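Local coordinates for xylulose kinase (Escherichia coli, PDB 2ITM) that phosphorylates D-xylulose with ATP to give D-xylulose 5-phosphate and works as a homodimer of the FGGY carbohydrate kinase family, at the interface of chains A and B. Residues are numbered along the deposited sequence; one frame, centred on the assembly and turned at random. Chains: chain A/B, Xylulose kinase.

The interface of chains A and B. Residues chain A 346-349, 479, 482-483; chain B 348-351.
A:Phe349 and B:Phe349 pair backbone to backbone where strand 345-353 of chain A runs antiparallel to strand 346-350 of chain B, so a beta-sheet passes through the homodimer interface of this FGGY-family kinase. Reciprocal bonds define the register: A:Phe349 N donates to B:Phe349 O at 3.1 Å, and B:Phe349 N to A:Phe349 O at 3.2 Å. A weak hydrogen bond from B:Gly351 N to A:Gly347 O extends the pairing. As directly facing residues of an antiparallel bridge, the two Phe349 side chains leave from the same face of the sheet, their CB atoms 4.2 Å apart, and the rings then diverge.

The opposite face carries the aliphatic contact. A:Val348 and B:Val348 meet at an oblique angle through their CG1 methyls, 3.9 Å apart; in both, CG1 is anti to the backbone N (chi1 -171° in A:Val348), which turns it toward its twin. The other branch of A:Val348, CG2, lies off one face of the B:Phe350 ring, near its rim and 3.9 Å from CD1.

B:Phe350 has 82 Å² hidden by chain A, more than any other residue of the patch. Its CG is anti to the backbone N (chi1 -168°), and the ring's far end reaches the C-terminal 3-10 helix 480-483. There A:Leu482 CB approaches CZ to 3.8 Å from beyond the rim, displaced to the side of the ring plane opposite A:Val348 CG2, while the backbone carbonyl oxygen of A:Leu482 stands at the ring edge, in plane, 4.2 Å from CE2. A:Met483 comes tip to tip, its chain bent at chi2 and chi3, with SD on the same side of the ring plane as A:Val348 CG2; the exact sulfur position is doubtful, since SD is modelled too close to CZ. The patch centre is about 29 Å from the catalytic A:Asp233.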
ATOM      1  N   LYS A 346       7.248  -8.123  -4.580  1.00 50.68           N
ATOM      2  CA  LYS A 346       6.566  -6.974  -4.005  1.00 39.75           C
ATOM      3  C   LYS A 346       5.300  -6.617  -4.773  1.00 38.35           C
ATOM      4  O   LYS A 346       5.289  -6.594  -5.993  1.00 25.92           O
ATOM      5  CB  LYS A 346       7.493  -5.766  -3.974  1.00 35.88           C
ATOM      6  CG  LYS A 346       8.311  -5.656  -2.728  1.00 49.74           C
ATOM      7  CD  LYS A 346       9.458  -4.710  -2.926  1.00 78.86           C
ATOM      8  CE  LYS A 346       9.003  -3.269  -3.029  1.00 87.09           C
ATOM      9  NZ  LYS A 346      10.162  -2.341  -3.161  1.00 74.42           N
ATOM     10  N   GLY A 347       4.244  -6.315  -4.030  1.00 32.99           N
ATOM     11  CA  GLY A 347       2.920  -6.155  -4.584  1.00 27.36           C
ATOM     12  C   GLY A 347       2.343  -4.775  -4.383  1.00 20.48           C
ATOM     13  O   GLY A 347       2.675  -4.076  -3.435  1.00 25.72           O
ATOM     14  N   VAL A 348       1.460  -4.394  -5.289  1.00 26.54           N
ATOM     15  CA  VAL A 348       0.641  -3.208  -5.135  1.00 27.05           C
ATOM     16  C   VAL A 348      -0.842  -3.543  -5.216  1.00 26.12           C
ATOM     17  O   VAL A 348      -1.261  -4.263  -6.102  1.00 20.00           O
ATOM     18  CB  VAL A 348       0.992  -2.153  -6.170  1.00 29.10           C
ATOM     19  CG1 VAL A 348       0.293  -0.874  -5.867  1.00 25.05           C
ATOM     20  CG2 VAL A 348       2.486  -1.942  -6.230  1.00 30.62           C
ATOM     21  N   PHE A 349      -1.620  -3.026  -4.272  1.00 27.49           N
ATOM     22  CA  PHE A 349      -3.072  -2.932  -4.413  1.00 24.60           C
ATOM     23  C   PHE A 349      -3.488  -1.553  -4.911  1.00 22.07           C
ATOM     24  O   PHE A 349      -3.374  -0.571  -4.200  1.00 20.86           O
ATOM     25  CB  PHE A 349      -3.777  -3.228  -3.089  1.00 29.46           C
ATOM     26  CG  PHE A 349      -4.050  -4.663  -2.846  1.00 26.83           C
ATOM     27  CD1 PHE A 349      -3.625  -5.277  -1.697  1.00 43.84           C
ATOM     28  CD2 PHE A 349      -4.772  -5.400  -3.749  1.00 24.46           C
ATOM     29  CE1 PHE A 349      -3.900  -6.608  -1.465  1.00 37.84           C
ATOM     30  CE2 PHE A 349      -5.038  -6.715  -3.529  1.00 27.96           C
ATOM     31  CZ  PHE A 349      -4.602  -7.322  -2.388  1.00 38.53           C
ATOM     32  N   LEU A 479       4.073   1.574 -13.016  1.00 21.44           N
ATOM     33  CA  LEU A 479       4.606   1.596 -11.659  1.00 22.93           C
ATOM     34  C   LEU A 479       5.964   0.907 -11.566  1.00 30.76           C
ATOM     35  O   LEU A 479       6.606   0.930 -10.534  1.00 20.26           O
ATOM     36  CB  LEU A 479       3.631   0.935 -10.687  1.00 22.68           C
ATOM     37  CG  LEU A 479       2.229   1.514 -10.525  1.00 30.96           C
ATOM     38  CD1 LEU A 479       1.674   1.215  -9.165  1.00 38.47           C
ATOM     39  CD2 LEU A 479       2.238   3.001 -10.752  1.00 31.56           C
ATOM     40  N   LEU A 482       8.962   2.632 -10.186  1.00 28.38           N
ATOM     41  CA  LEU A 482       8.794   2.834  -8.763  1.00 23.83           C
ATOM     42  C   LEU A 482       9.205   1.620  -7.943  1.00 24.74           C
ATOM     43  O   LEU A 482       9.463   1.743  -6.757  1.00 33.24           O
ATOM     44  CB  LEU A 482       7.345   3.193  -8.468  1.00 28.87           C
ATOM     45  CG  LEU A 482       6.919   4.656  -8.409  1.00 35.00           C
ATOM     46  CD1 LEU A 482       7.873   5.584  -9.096  1.00 39.98           C
ATOM     47  CD2 LEU A 482       5.537   4.814  -8.955  1.00 39.65           C
ATOM     48  N   MET A 483       9.277   0.453  -8.575  1.00 31.80           N
ATOM     49  CA  MET A 483       9.746  -0.753  -7.902  1.00 38.15           C
ATOM     50  C   MET A 483      11.217  -1.157  -8.075  1.00 42.96           C
ATOM     51  O   MET A 483      11.618  -2.196  -7.598  1.00 40.27           O
ATOM     52  CB  MET A 483       8.827  -1.941  -8.165  1.00 42.01           C
ATOM     53  CG  MET A 483       7.364  -1.606  -8.275  1.00 37.24           C
ATOM     54  SD  MET A 483       6.471  -1.422  -6.728  1.00 68.19           S
ATOM     55  CE  MET A 483       7.149  -2.751  -5.776  1.00 22.78           C
TER
ATOM     56  N   VAL B 348      -4.328   3.164  -2.064  1.00 28.56           N
ATOM     57  CA  VAL B 348      -3.297   2.278  -2.567  1.00 21.88           C
ATOM     58  C   VAL B 348      -2.463   1.744  -1.402  1.00 24.11           C
ATOM     59  O   VAL B 348      -2.070   2.495  -0.523  1.00 26.71           O
ATOM     60  CB  VAL B 348      -2.358   3.024  -3.570  1.00 25.59           C
ATOM     61  CG1 VAL B 348      -1.191   2.167  -3.959  1.00 22.34           C
ATOM     62  CG2 VAL B 348      -3.109   3.494  -4.799  1.00 18.27           C
ATOM     63  N   PHE B 349      -2.206   0.442  -1.408  1.00 24.54           N
ATOM     64  CA  PHE B 349      -1.083  -0.134  -0.679  1.00 27.83           C
ATOM     65  C   PHE B 349       0.111  -0.377  -1.588  1.00 22.17           C
ATOM     66  O   PHE B 349      -0.013  -1.013  -2.620  1.00 24.80           O
ATOM     67  CB  PHE B 349      -1.470  -1.466  -0.054  1.00 21.86           C
ATOM     68  CG  PHE B 349      -2.437  -1.364   1.065  1.00 23.80           C
ATOM     69  CD1 PHE B 349      -3.735  -1.752   0.893  1.00 26.72           C
ATOM     70  CD2 PHE B 349      -2.044  -0.916   2.301  1.00 27.11           C
ATOM     71  CE1 PHE B 349      -4.623  -1.680   1.928  1.00 32.25           C
ATOM     72  CE2 PHE B 349      -2.931  -0.846   3.328  1.00 26.41           C
ATOM     73  CZ  PHE B 349      -4.216  -1.224   3.142  1.00 28.42           C
ATOM     74  N   PHE B 350       1.268   0.121  -1.183  1.00 29.68           N
ATOM     75  CA  PHE B 350       2.478   0.017  -1.981  1.00 20.47           C
ATOM     76  C   PHE B 350       3.593  -0.593  -1.146  1.00 28.87           C
ATOM     77  O   PHE B 350       3.934  -0.090  -0.105  1.00 21.81           O
ATOM     78  CB  PHE B 350       2.866   1.379  -2.499  1.00 25.07           C
ATOM     79  CG  PHE B 350       3.942   1.361  -3.562  1.00 24.90           C
ATOM     80  CD1 PHE B 350       3.637   1.527  -4.894  1.00 31.83           C
ATOM     81  CD2 PHE B 350       5.259   1.213  -3.210  1.00 31.40           C
ATOM     82  CE1 PHE B 350       4.621   1.526  -5.845  1.00 31.23           C
ATOM     83  CE2 PHE B 350       6.244   1.216  -4.164  1.00 37.07           C
ATOM     84  CZ  PHE B 350       5.923   1.370  -5.480  1.00 36.48           C
ATOM     85  N   GLY B 351       4.136  -1.702  -1.625  1.00 26.29           N
ATOM     86  CA  GLY B 351       5.275  -2.338  -1.000  1.00 27.51           C
ATOM     87  C   GLY B 351       4.915  -3.579  -0.218  1.00 25.27           C
ATOM     88  O   GLY B 351       5.555  -3.930   0.756  1.00 25.59           O
TER